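Local coordinates for vacuolar protein sorting 29 (Cryptosporidium parvum, PDB 2A22), which probably takes part in protein transport between endosomes and the Golgi as the VPS29 subunit of retromer, on a calcineurin-like phosphoesterase fold, at residues A[81-85]-A[103-109]. Residues are numbered along the deposited sequence; the frame is centred on the assembly and turned at random.
Sequences VYIVS and FPEYVVV
Tyr82 and Val109 approach from opposite directions, so that Val109 CB sits over one face of the phenol ring and its CG2 lies 3.9 Å from Tyr82 OH. Val107 crosses the tyrosine at about a right angle, its CG1 reaching Tyr82 CD1 at 3.8 Å, while its other methyl, CG2, meets Val84 CG1 at 4.0 Å. The two branches of Val107 are thus divided between Tyr82 and Val84, two residues apart on the facing segment. Between these two in sequence, Ile83 lies side by side with Phe103, the two side chains pointing the same way: Ile83 CG2, set anti to its own backbone N by a chi1 of -61°, packs 3.8 Å from Phe103 CD1. Ile92 and Asn94, in a loop, also touch the phenylalanine.

Where strand 81-83 gives way to loop, the contact turns polar. Ser85 N donates a 3.0 Å hydrogen bond to Pro104 O, with an N-H...O angle of 160°. The same oxygen receives a CA-H contact from Val84 CA at 3.1 Å, and a water donates to both Ser85 O and Glu105 O.

Strand 81-83 is the outermost strand of one sheet of the alpha-beta-beta-alpha sandwich and pairs with strand 58-61, whereas Val107 and Val109 pair with strand 114-119 of the other. The contact therefore joins edge strands of two different sheets through side chains rather than strand pairing: apolar side chains from the two segments pack against each other, and one direct backbone hydrogen bond and a water bridge fasten the adjoining loops.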
loop_
_atom_site.group_PDB
_atom_site.type_symbol
_atom_site.label_atom_id
_atom_site.label_comp_id
_atom_site.label_asym_id
_atom_site.label_seq_id
_atom_site.Cartn_x
_atom_site.Cartn_y
_atom_site.Cartn_z
ATOM N N VAL A 81 -4.078 -7.652 -8.298
ATOM C CA VAL A 81 -3.312 -6.423 -8.115
ATOM C C VAL A 81 -4.235 -5.202 -8.254
ATOM O O VAL A 81 -4.768 -4.941 -9.336
ATOM C CB VAL A 81 -2.141 -6.330 -9.106
ATOM C CG1 VAL A 81 -1.433 -4.990 -8.967
ATOM C CG2 VAL A 81 -1.144 -7.493 -8.864
ATOM N N TYR A 82 -4.427 -4.488 -7.146
ATOM C CA TYR A 82 -5.270 -3.304 -7.102
ATOM C C TYR A 82 -4.410 -2.064 -6.956
ATOM O O TYR A 82 -3.583 -1.968 -6.025
ATOM C CB TYR A 82 -6.255 -3.403 -5.914
ATOM C CG TYR A 82 -7.163 -4.616 -6.046
ATOM C CD1 TYR A 82 -8.390 -4.494 -6.666
ATOM C CD2 TYR A 82 -6.767 -5.895 -5.597
ATOM C CE1 TYR A 82 -9.228 -5.579 -6.840
ATOM C CE2 TYR A 82 -7.610 -7.017 -5.763
ATOM C CZ TYR A 82 -8.846 -6.829 -6.391
ATOM O OH TYR A 82 -9.742 -7.864 -6.603
ATOM N N ILE A 83 -4.619 -1.105 -7.855
ATOM C CA ILE A 83 -3.895 0.159 -7.854
ATOM C C ILE A 83 -4.889 1.277 -7.899
ATOM O O ILE A 83 -5.806 1.303 -8.751
ATOM C CB ILE A 83 -2.946 0.266 -9.069
ATOM C CG1 ILE A 83 -1.898 -0.872 -9.026
ATOM C CG2 ILE A 83 -2.291 1.658 -9.137
ATOM C CD1 ILE A 83 -1.085 -1.097 -10.351
ATOM N N VAL A 84 -4.749 2.208 -6.964
ATOM C CA VAL A 84 -5.604 3.379 -6.987
ATOM C C VAL A 84 -4.817 4.591 -7.507
ATOM O O VAL A 84 -3.587 4.619 -7.464
ATOM C CB VAL A 84 -6.266 3.657 -5.619
ATOM C CG1 VAL A 84 -7.223 2.512 -5.285
ATOM C CG2 VAL A 84 -5.198 3.884 -4.508
ATOM N N SER A 85 -5.546 5.568 -8.014
ATOM C CA SER A 85 -4.971 6.813 -8.503
ATOM C C SER A 85 -4.442 7.730 -7.386
ATOM O O SER A 85 -5.156 8.033 -6.421
ATOM C CB SER A 85 -6.047 7.567 -9.297
ATOM O OG SER A 85 -5.416 8.561 -10.071
ATOM N N PHE A 103 -7.658 4.344 -13.400
ATOM C CA PHE A 103 -7.466 3.719 -12.078
ATOM C C PHE A 103 -8.502 4.245 -11.088
ATOM O O PHE A 103 -8.763 5.436 -11.051
ATOM C CB PHE A 103 -6.064 3.964 -11.532
ATOM C CG PHE A 103 -4.989 3.193 -12.253
ATOM C CD1 PHE A 103 -4.781 1.842 -11.983
ATOM C CD2 PHE A 103 -4.198 3.820 -13.219
ATOM C CE1 PHE A 103 -3.766 1.100 -12.673
ATOM C CE2 PHE A 103 -3.179 3.111 -13.909
ATOM C CZ PHE A 103 -2.957 1.749 -13.620
ATOM N N PRO A 104 -9.082 3.360 -10.261
ATOM C CA PRO A 104 -10.125 3.874 -9.406
ATOM C C PRO A 104 -9.539 4.721 -8.313
ATOM O O PRO A 104 -8.362 4.548 -7.945
ATOM C CB PRO A 104 -10.761 2.612 -8.821
ATOM C CG PRO A 104 -9.674 1.587 -8.863
ATOM C CD PRO A 104 -8.831 1.924 -10.057
ATOM N N GLU A 105 -10.365 5.628 -7.802
ATOM C CA GLU A 105 -10.006 6.453 -6.682
ATOM C C GLU A 105 -9.981 5.649 -5.366
ATOM O O GLU A 105 -9.226 5.957 -4.443
ATOM C CB GLU A 105 -10.983 7.628 -6.585
ATOM C CG GLU A 105 -10.616 8.622 -5.504
ATOM C CD GLU A 105 -11.250 10.000 -5.707
ATOM O OE1 GLU A 105 -12.321 10.074 -6.360
ATOM O OE2 GLU A 105 -10.676 10.999 -5.197
ATOM N N TYR A 106 -10.828 4.637 -5.266
ATOM C CA TYR A 106 -10.774 3.790 -4.111
ATOM C C TYR A 106 -11.265 2.419 -4.470
ATOM O O TYR A 106 -11.901 2.253 -5.505
ATOM C CB TYR A 106 -11.543 4.397 -2.944
ATOM C CG TYR A 106 -13.013 4.549 -3.163
ATOM C CD1 TYR A 106 -13.884 3.465 -2.941
ATOM C CD2 TYR A 106 -13.551 5.775 -3.558
ATOM C CE1 TYR A 106 -15.273 3.585 -3.130
ATOM C CE2 TYR A 106 -14.948 5.923 -3.747
ATOM C CZ TYR A 106 -15.802 4.817 -3.526
ATOM O OH TYR A 106 -17.174 4.940 -3.706
ATOM N N VAL A 107 -10.921 1.446 -3.623
ATOM C CA VAL A 107 -11.172 0.020 -3.837
ATOM C C VAL A 107 -11.527 -0.547 -2.460
ATOM O O VAL A 107 -10.979 -0.113 -1.435
ATOM C CB VAL A 107 -9.871 -0.659 -4.403
ATOM C CG1 VAL A 107 -9.708 -2.101 -3.971
ATOM C CG2 VAL A 107 -9.796 -0.520 -5.926
ATOM N N VAL A 108 -12.473 -1.486 -2.429
ATOM C CA VAL A 108 -12.739 -2.277 -1.223
ATOM C C VAL A 108 -12.710 -3.703 -1.673
ATOM O O VAL A 108 -13.374 -4.070 -2.645
ATOM C CB VAL A 108 -14.084 -1.945 -0.583
ATOM C CG1 VAL A 108 -14.318 -2.794 0.692
ATOM C CG2 VAL A 108 -14.148 -0.475 -0.261
ATOM N N VAL A 109 -11.880 -4.500 -1.019
ATOM C CA VAL A 109 -11.671 -5.873 -1.484
ATOM C C VAL A 109 -11.753 -6.825 -0.314
ATOM O O VAL A 109 -11.227 -6.530 0.771
ATOM C CB VAL A 109 -10.350 -6.032 -2.327
ATOM C CG1 VAL A 109 -9.188 -5.488 -1.597
ATOM C CG2 VAL A 109 -10.096 -7.473 -2.714
HETATM O O HOH W 1 -7.016 7.312 -4.399
#